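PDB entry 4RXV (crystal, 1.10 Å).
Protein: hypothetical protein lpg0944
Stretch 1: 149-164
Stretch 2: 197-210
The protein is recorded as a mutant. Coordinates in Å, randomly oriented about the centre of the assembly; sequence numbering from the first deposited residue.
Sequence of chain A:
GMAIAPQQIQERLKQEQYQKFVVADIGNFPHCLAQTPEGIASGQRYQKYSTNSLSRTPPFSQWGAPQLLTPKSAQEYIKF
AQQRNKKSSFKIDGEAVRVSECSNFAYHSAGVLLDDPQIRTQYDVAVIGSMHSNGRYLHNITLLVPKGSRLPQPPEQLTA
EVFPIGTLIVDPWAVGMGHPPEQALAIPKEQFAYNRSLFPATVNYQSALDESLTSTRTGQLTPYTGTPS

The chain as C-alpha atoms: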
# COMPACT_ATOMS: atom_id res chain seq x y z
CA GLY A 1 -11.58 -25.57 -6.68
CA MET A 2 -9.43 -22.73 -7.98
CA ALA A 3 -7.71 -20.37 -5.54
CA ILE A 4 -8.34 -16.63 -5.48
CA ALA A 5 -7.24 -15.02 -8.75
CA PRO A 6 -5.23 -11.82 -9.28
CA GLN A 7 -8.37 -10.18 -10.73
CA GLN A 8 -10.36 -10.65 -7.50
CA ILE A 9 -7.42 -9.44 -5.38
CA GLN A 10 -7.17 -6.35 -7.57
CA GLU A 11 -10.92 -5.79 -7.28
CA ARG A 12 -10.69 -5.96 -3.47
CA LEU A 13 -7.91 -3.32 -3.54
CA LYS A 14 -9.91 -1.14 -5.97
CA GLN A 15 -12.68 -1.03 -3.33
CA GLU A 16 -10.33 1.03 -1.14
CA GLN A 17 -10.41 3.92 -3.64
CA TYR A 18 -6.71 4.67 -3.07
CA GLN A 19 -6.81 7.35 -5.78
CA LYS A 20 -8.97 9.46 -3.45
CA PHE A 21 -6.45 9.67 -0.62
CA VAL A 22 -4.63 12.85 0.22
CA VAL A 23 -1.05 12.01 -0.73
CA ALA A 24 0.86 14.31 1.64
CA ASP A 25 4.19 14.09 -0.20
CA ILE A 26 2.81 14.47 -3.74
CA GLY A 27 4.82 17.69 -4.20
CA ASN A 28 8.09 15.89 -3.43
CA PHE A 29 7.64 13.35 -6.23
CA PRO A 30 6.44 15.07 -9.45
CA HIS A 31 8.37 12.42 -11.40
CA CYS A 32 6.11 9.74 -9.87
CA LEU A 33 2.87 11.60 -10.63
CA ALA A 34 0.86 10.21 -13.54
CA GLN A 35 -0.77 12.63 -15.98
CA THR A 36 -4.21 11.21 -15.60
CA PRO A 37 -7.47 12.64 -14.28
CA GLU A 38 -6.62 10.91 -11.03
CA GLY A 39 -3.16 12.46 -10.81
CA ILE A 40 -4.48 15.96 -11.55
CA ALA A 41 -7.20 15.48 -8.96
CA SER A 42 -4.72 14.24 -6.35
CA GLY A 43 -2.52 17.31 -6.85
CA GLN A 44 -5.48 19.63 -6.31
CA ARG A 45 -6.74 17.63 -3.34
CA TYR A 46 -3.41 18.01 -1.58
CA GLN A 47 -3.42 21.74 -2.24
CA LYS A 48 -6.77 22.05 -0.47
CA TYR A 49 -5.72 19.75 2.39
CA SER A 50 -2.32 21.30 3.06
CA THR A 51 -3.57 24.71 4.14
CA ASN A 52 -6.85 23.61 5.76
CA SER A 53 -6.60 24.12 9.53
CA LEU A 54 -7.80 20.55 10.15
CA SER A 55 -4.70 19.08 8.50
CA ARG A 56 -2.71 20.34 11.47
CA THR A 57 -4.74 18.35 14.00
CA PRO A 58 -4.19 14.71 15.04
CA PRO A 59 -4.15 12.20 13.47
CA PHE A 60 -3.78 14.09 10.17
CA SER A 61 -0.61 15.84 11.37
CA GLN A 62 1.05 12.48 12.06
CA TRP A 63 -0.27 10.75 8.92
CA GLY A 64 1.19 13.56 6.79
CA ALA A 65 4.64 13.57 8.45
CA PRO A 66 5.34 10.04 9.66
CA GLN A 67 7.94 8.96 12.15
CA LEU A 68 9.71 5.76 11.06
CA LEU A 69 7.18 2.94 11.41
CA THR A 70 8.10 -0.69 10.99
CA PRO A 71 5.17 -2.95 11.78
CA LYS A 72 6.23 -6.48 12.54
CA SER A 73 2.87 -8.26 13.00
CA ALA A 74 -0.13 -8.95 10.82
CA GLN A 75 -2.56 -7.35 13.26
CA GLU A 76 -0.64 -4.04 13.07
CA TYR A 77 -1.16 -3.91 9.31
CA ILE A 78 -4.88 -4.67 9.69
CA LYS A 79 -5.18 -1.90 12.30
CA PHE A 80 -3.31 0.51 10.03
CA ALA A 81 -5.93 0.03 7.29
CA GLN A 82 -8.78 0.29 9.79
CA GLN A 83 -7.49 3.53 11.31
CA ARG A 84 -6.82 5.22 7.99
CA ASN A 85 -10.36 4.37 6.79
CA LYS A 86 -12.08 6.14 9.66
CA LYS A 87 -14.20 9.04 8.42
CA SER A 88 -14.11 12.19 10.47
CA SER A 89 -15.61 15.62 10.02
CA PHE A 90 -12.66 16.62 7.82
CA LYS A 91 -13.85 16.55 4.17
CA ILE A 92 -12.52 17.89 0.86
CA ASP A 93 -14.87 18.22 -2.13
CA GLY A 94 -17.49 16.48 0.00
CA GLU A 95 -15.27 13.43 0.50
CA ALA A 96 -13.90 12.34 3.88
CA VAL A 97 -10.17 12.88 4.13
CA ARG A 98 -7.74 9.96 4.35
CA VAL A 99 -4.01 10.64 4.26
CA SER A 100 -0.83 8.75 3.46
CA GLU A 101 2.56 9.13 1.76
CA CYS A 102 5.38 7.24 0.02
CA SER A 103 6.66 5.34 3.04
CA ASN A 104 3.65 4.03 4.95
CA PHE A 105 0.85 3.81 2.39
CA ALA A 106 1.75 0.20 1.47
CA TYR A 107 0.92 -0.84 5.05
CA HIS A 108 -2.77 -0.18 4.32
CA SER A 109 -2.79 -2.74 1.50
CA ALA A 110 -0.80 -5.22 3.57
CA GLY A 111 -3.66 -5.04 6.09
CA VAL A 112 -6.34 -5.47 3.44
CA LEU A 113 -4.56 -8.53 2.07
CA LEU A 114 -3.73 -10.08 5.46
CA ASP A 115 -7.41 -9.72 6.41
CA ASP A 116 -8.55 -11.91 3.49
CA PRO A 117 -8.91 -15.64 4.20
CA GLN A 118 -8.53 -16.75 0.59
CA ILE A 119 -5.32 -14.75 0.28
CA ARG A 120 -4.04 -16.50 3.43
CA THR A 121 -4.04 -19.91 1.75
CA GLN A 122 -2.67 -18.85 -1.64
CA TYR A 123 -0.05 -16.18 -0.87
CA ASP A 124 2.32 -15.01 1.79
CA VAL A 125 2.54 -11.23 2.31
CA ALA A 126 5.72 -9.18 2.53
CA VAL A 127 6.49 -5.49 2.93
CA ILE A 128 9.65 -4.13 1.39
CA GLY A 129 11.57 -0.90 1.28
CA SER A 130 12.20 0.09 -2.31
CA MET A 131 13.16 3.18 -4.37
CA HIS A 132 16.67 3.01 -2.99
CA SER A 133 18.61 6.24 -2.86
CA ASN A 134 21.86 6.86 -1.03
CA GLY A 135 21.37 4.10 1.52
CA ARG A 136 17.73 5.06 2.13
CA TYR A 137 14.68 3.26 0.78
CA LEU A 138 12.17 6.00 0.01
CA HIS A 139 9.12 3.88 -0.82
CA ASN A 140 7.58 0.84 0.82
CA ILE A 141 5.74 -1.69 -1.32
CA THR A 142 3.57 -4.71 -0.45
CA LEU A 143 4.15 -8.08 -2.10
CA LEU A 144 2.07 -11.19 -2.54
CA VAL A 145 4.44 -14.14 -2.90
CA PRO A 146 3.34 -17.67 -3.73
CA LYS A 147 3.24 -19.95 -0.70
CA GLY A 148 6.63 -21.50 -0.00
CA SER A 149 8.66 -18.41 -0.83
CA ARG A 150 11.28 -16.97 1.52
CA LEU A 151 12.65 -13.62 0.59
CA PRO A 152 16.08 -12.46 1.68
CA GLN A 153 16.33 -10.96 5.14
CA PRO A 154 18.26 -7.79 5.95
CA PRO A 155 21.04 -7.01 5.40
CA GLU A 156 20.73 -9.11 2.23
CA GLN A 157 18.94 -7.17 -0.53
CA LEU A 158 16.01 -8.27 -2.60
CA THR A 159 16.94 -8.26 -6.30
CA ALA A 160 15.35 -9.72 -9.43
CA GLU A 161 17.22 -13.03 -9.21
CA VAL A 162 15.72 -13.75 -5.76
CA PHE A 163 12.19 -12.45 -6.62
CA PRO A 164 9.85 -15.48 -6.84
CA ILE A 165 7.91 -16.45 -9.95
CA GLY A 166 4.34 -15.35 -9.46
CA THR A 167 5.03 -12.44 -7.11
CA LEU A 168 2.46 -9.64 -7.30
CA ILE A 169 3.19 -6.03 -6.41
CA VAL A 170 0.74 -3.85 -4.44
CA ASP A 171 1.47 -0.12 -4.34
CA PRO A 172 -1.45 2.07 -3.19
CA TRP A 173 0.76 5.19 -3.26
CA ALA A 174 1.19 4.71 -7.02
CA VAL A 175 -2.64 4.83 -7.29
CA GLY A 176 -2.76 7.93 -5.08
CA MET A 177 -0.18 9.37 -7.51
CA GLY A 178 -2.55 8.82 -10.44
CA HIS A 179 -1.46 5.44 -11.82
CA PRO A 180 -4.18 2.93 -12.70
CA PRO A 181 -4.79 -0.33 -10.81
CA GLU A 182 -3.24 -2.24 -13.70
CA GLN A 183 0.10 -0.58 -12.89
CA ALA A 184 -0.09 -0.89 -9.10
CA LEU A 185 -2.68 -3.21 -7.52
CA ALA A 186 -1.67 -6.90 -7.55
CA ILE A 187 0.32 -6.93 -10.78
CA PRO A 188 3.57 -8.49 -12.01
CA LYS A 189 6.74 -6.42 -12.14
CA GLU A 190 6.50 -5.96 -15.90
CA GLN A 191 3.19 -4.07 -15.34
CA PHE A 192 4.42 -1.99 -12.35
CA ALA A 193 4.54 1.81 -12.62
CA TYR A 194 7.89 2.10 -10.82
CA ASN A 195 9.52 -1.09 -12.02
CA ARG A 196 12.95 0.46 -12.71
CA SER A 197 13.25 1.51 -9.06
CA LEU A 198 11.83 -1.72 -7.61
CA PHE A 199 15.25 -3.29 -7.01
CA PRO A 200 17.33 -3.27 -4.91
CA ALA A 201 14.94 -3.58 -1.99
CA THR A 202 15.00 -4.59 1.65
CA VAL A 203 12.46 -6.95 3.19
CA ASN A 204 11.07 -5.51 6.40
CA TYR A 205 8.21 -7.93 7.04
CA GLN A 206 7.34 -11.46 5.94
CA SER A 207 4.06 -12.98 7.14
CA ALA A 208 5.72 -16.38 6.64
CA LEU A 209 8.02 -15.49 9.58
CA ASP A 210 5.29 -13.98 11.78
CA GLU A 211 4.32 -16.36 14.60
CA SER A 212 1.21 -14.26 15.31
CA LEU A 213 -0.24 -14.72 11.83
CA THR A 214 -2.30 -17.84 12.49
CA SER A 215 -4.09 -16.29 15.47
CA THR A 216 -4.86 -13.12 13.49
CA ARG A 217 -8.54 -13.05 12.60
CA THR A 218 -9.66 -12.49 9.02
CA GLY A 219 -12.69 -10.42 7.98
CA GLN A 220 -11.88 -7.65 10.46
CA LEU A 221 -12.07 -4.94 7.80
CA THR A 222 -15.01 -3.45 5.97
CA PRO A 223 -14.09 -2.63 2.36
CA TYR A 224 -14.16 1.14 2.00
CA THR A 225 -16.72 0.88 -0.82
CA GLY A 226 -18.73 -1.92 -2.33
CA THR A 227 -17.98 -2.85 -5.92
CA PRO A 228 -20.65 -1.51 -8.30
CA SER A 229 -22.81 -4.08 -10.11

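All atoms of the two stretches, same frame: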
# COMPACT_ATOMS: atom_id res chain seq x y z
N SER A 149 7.58 -19.37 -0.60
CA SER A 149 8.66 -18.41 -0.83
C SER A 149 9.29 -17.89 0.47
O SER A 149 8.60 -17.65 1.45
CB SER A 149 8.15 -17.21 -1.63
OG SER A 149 7.50 -17.62 -2.83
N ARG A 150 10.60 -17.69 0.45
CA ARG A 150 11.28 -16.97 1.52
C ARG A 150 12.17 -15.93 0.88
O ARG A 150 13.09 -16.26 0.12
CB ARG A 150 12.13 -17.91 2.37
N LEU A 151 11.89 -14.68 1.17
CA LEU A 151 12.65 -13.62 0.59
C LEU A 151 13.89 -13.43 1.44
O LEU A 151 13.92 -13.84 2.60
CB LEU A 151 11.82 -12.34 0.59
CG LEU A 151 10.51 -12.45 -0.20
CD1 LEU A 151 9.74 -11.15 -0.07
CD2 LEU A 151 10.75 -12.81 -1.66
N PRO A 152 14.90 -12.79 0.88
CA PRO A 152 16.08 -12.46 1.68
C PRO A 152 15.74 -11.59 2.86
O PRO A 152 14.87 -10.72 2.75
CB PRO A 152 16.99 -11.72 0.69
CG PRO A 152 16.08 -11.27 -0.40
CD PRO A 152 14.97 -12.24 -0.49
N GLN A 153 16.46 -11.78 3.96
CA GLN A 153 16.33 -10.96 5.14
C GLN A 153 17.46 -9.94 5.23
O GLN A 153 18.59 -10.24 4.81
CB GLN A 153 16.38 -11.83 6.39
CG GLN A 153 15.26 -12.81 6.48
CD GLN A 153 15.48 -13.73 7.65
OE1 GLN A 153 14.77 -13.67 8.66
NE2 GLN A 153 16.48 -14.58 7.54
N PRO A 154 17.18 -8.76 5.80
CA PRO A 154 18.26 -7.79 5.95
C PRO A 154 19.43 -8.40 6.73
O PRO A 154 19.23 -9.13 7.69
CB PRO A 154 17.60 -6.66 6.74
CG PRO A 154 16.13 -6.76 6.36
CD PRO A 154 15.89 -8.24 6.29
N PRO A 155 20.67 -8.05 6.36
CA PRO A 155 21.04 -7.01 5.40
C PRO A 155 21.16 -7.49 3.95
O PRO A 155 21.63 -6.72 3.12
CB PRO A 155 22.41 -6.56 5.91
CG PRO A 155 22.99 -7.82 6.46
CD PRO A 155 21.85 -8.50 7.15
N GLU A 156 20.75 -8.71 3.63
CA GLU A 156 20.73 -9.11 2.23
C GLU A 156 19.64 -8.30 1.50
O GLU A 156 18.57 -8.04 2.04
CB GLU A 156 20.45 -10.60 2.09
CG GLU A 156 20.62 -11.07 0.67
CD GLU A 156 20.57 -12.58 0.50
OE1 GLU A 156 20.80 -13.02 -0.64
OE2 GLU A 156 20.29 -13.32 1.47
N GLN A 157 19.93 -7.88 0.27
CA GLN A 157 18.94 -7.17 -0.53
C GLN A 157 18.11 -8.11 -1.39
O GLN A 157 18.57 -9.18 -1.82
CB GLN A 157 19.63 -6.14 -1.42
CG GLN A 157 20.14 -4.94 -0.67
CD GLN A 157 20.89 -4.00 -1.58
OE1 GLN A 157 21.70 -4.44 -2.40
NE2 GLN A 157 20.61 -2.70 -1.46
N LEU A 158 16.89 -7.67 -1.63
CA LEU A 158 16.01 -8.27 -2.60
C LEU A 158 16.35 -7.70 -3.98
O LEU A 158 16.35 -6.47 -4.18
CB LEU A 158 14.57 -7.99 -2.22
CG LEU A 158 13.49 -8.52 -3.17
CD1 LEU A 158 13.44 -10.02 -3.20
CD2 LEU A 158 12.13 -7.98 -2.77
N THR A 159 16.65 -8.59 -4.91
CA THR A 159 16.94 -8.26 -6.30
C THR A 159 16.14 -9.21 -7.20
O THR A 159 15.54 -10.16 -6.72
CB THR A 159 18.41 -8.44 -6.59
OG1 THR A 159 18.74 -9.79 -6.30
CG2 THR A 159 19.24 -7.52 -5.71
N ALA A 160 16.17 -8.97 -8.50
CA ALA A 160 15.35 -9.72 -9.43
C ALA A 160 15.63 -11.22 -9.36
O ALA A 160 14.71 -12.03 -9.53
CB ALA A 160 15.55 -9.21 -10.84
N GLU A 161 16.88 -11.61 -9.13
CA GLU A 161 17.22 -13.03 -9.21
C GLU A 161 16.78 -13.80 -7.96
O GLU A 161 16.86 -15.03 -7.94
CB GLU A 161 18.71 -13.27 -9.51
CG GLU A 161 19.65 -12.97 -8.37
CD GLU A 161 20.01 -11.50 -8.27
OE1 GLU A 161 20.94 -11.17 -7.50
OE2 GLU A 161 19.37 -10.67 -8.95
N VAL A 162 16.31 -13.09 -6.93
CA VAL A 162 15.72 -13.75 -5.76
C VAL A 162 14.26 -13.29 -5.54
O VAL A 162 13.74 -13.34 -4.43
CB VAL A 162 16.62 -13.58 -4.48
CG1 VAL A 162 17.96 -14.29 -4.67
CG2 VAL A 162 16.86 -12.12 -4.14
N PHE A 163 13.60 -12.89 -6.63
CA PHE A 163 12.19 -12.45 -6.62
C PHE A 163 11.35 -13.60 -7.20
O PHE A 163 11.47 -13.91 -8.38
CB PHE A 163 12.08 -11.21 -7.50
CG PHE A 163 10.82 -10.40 -7.33
CD1 PHE A 163 10.59 -9.66 -6.19
CD2 PHE A 163 9.92 -10.29 -8.37
CE1 PHE A 163 9.46 -8.87 -6.09
CE2 PHE A 163 8.79 -9.48 -8.26
CZ PHE A 163 8.58 -8.77 -7.14
N PRO A 164 10.50 -14.24 -6.38
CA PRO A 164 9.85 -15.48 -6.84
C PRO A 164 8.95 -15.31 -8.04
O PRO A 164 8.29 -14.27 -8.17
CB PRO A 164 9.02 -15.90 -5.63
CG PRO A 164 9.74 -15.33 -4.48
CD PRO A 164 10.26 -14.02 -4.95
N SER A 197 12.76 1.19 -10.39
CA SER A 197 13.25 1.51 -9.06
C SER A 197 12.88 0.44 -8.05
O SER A 197 13.15 0.60 -6.87
CB SER A 197 12.70 2.85 -8.61
OG SER A 197 11.31 2.78 -8.42
N LEU A 198 12.27 -0.65 -8.51
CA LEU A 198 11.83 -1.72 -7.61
C LEU A 198 13.00 -2.34 -6.86
O LEU A 198 12.95 -2.49 -5.64
CB LEU A 198 11.09 -2.78 -8.44
CG LEU A 198 10.60 -4.05 -7.72
CD1 LEU A 198 9.71 -3.71 -6.56
CD2 LEU A 198 9.89 -4.94 -8.71
N PHE A 199 14.05 -2.66 -7.58
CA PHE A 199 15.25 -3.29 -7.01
C PHE A 199 16.42 -2.30 -7.05
O PHE A 199 16.52 -1.50 -7.99
CB PHE A 199 15.64 -4.55 -7.78
CG PHE A 199 14.54 -5.55 -7.90
CD1 PHE A 199 14.00 -6.15 -6.78
CD2 PHE A 199 14.02 -5.86 -9.14
CE1 PHE A 199 12.97 -7.04 -6.90
CE2 PHE A 199 12.99 -6.77 -9.25
CZ PHE A 199 12.48 -7.37 -8.13
N PRO A 200 17.33 -2.36 -6.05
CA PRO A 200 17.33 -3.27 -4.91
C PRO A 200 16.33 -2.84 -3.84
O PRO A 200 15.97 -1.66 -3.73
CB PRO A 200 18.75 -3.14 -4.37
CG PRO A 200 19.13 -1.75 -4.71
CD PRO A 200 18.53 -1.51 -6.06
N ALA A 201 15.90 -3.81 -3.05
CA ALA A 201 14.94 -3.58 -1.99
C ALA A 201 15.38 -4.28 -0.73
O ALA A 201 16.30 -5.11 -0.76
CB ALA A 201 13.54 -4.06 -2.43
N THR A 202 14.75 -3.95 0.39
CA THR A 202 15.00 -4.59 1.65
C THR A 202 13.68 -5.13 2.19
O THR A 202 12.65 -4.48 2.11
CB THR A 202 15.68 -3.62 2.65
OG1 THR A 202 16.04 -4.35 3.83
CG2 THR A 202 14.81 -2.43 3.01
N VAL A 203 13.70 -6.31 2.78
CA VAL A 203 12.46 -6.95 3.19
C VAL A 203 12.23 -6.76 4.67
O VAL A 203 12.88 -7.40 5.50
CB VAL A 203 12.43 -8.44 2.83
CG1 VAL A 203 11.07 -9.02 3.15
CG2 VAL A 203 12.74 -8.64 1.35
N ASN A 204 11.29 -5.89 5.01
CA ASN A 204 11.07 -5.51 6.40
C ASN A 204 10.07 -6.37 7.14
O ASN A 204 10.08 -6.40 8.36
CB ASN A 204 10.70 -4.05 6.51
CG ASN A 204 11.87 -3.15 6.15
OD1 ASN A 204 11.77 -2.29 5.29
ND2 ASN A 204 13.00 -3.39 6.78
N TYR A 205 9.20 -7.06 6.42
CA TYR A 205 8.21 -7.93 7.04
C TYR A 205 7.90 -9.07 6.10
O TYR A 205 7.71 -8.85 4.90
CB TYR A 205 6.91 -7.16 7.36
CG TYR A 205 5.77 -8.05 7.82
CD1 TYR A 205 5.74 -8.55 9.11
CD2 TYR A 205 4.75 -8.42 6.96
CE1 TYR A 205 4.71 -9.37 9.54
CE2 TYR A 205 3.70 -9.24 7.39
CZ TYR A 205 3.69 -9.71 8.66
OH TYR A 205 2.65 -10.52 9.05
N GLN A 206 7.83 -10.28 6.66
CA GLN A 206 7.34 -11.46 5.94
C GLN A 206 6.32 -12.17 6.82
O GLN A 206 6.66 -12.65 7.91
CB GLN A 206 8.48 -12.44 5.60
CG GLN A 206 9.53 -11.81 4.72
CD GLN A 206 10.54 -12.80 4.13
OE1 GLN A 206 10.18 -13.76 3.45
NE2 GLN A 206 11.82 -12.55 4.35
N SER A 207 5.08 -12.28 6.36
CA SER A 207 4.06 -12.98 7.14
C SER A 207 4.45 -14.43 7.39
O SER A 207 4.06 -15.01 8.39
CB SER A 207 2.69 -12.89 6.47
OG SER A 207 2.64 -13.60 5.24
N ALA A 208 5.23 -15.01 6.48
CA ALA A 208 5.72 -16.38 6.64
C ALA A 208 6.59 -16.56 7.88
O ALA A 208 6.78 -17.69 8.32
CB ALA A 208 6.50 -16.78 5.39
N LEU A 209 7.17 -15.48 8.40
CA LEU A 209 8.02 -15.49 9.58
C LEU A 209 7.31 -14.96 10.82
O LEU A 209 7.92 -14.88 11.88
CB LEU A 209 9.29 -14.66 9.34
CG LEU A 209 10.15 -15.17 8.18
CD1 LEU A 209 11.33 -14.25 7.96
CD2 LEU A 209 10.62 -16.59 8.44
N ASP A 210 6.04 -14.62 10.72
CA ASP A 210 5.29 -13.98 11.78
C ASP A 210 4.52 -15.03 12.57
O ASP A 210 3.51 -15.57 12.10
CB ASP A 210 4.33 -12.98 11.11
CG ASP A 210 3.46 -12.23 12.09
OD1 ASP A 210 3.55 -12.48 13.32
OD2 ASP A 210 2.67 -11.36 11.61
O HOH W 1 7.87 -14.48 2.17
O HOH W 2 15.90 -8.11 2.67
O HOH W 3 18.43 -5.49 3.37

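The contact between these two stretches is held by two small hydrogen-bonded units, with water between them and apolar side chains alongside. The first unit is a single antiparallel bridge. Leu158 N donates to Ala201 O at 2.8 Å, and Ala201 N returns the bond to Leu158 O at 2.9 Å, so one residue pair satisfies its four backbone polar atoms mutually. Both carbonyls also receive a CA-H contact from a neighbouring residue: Gln157 CA lies 3.4 Å from Ala201 O, and Pro200 CA lies 3.4 Å from Leu158 O. Pro200, which follows a cis peptide bond, has no amide hydrogen to offer.

The second unit replaces a strand partner with a side chain. Gln206 points toward stretch 1 and its terminal amide reads the backbone of Leu151 at both ends: Leu151 N donates to Gln206 OE1 at 3.0 Å, and Gln206 NE2 donates to Leu151 O at 3.0 Å. A primary amide carries a donor and an acceptor side by side, so it can mimic the edge of a peptide. Gln206 OE1 takes a second hydrogen from water 1, at 2.7 Å from the water O; the same water makes only a weak bond to Ser149 O, 3.3 Å from its O. The backbone of Gln206 is used separately, its O accepting from Leu209 N at 2.9 Å where the strand gives way to the 3-10 segment 207-209.

Between the two units the backbones do not bond directly, and water fills the role. The O of water 2 accepts from Val203 N at 2.8 Å and donates to Pro152 O at 2.8 Å and Glu156 O at 2.7 Å, satisfying one amide and two carbonyls at once. Water 3 links the same Glu156 O, 2.9 Å from its O, to Thr202 OG1, 2.7 Å from its O. Glu156 N is satisfied within its own stretch by Gln153 O at 2.9 Å, closing a turn through Pro154 and the cis-linked Pro155.

Apolar packing accompanies this polar frame. Val203 CG2 sits 3.9 Å from Leu151 CB and 4.1 Å from Leu158 CB, touching a residue of each hydrogen-bonded unit. Beyond the bridge, Phe199 turns its edge to the face of Phe163, with centroids 5.0 Å apart and planes at 79°; Phe199 CZ approaches Phe163 CD1 to 3.5 Å. One face of the Phe199 ring is covered by the backbone of Thr159 and Ala160, with Ala160 CA 3.8 Å from Phe199 CE2.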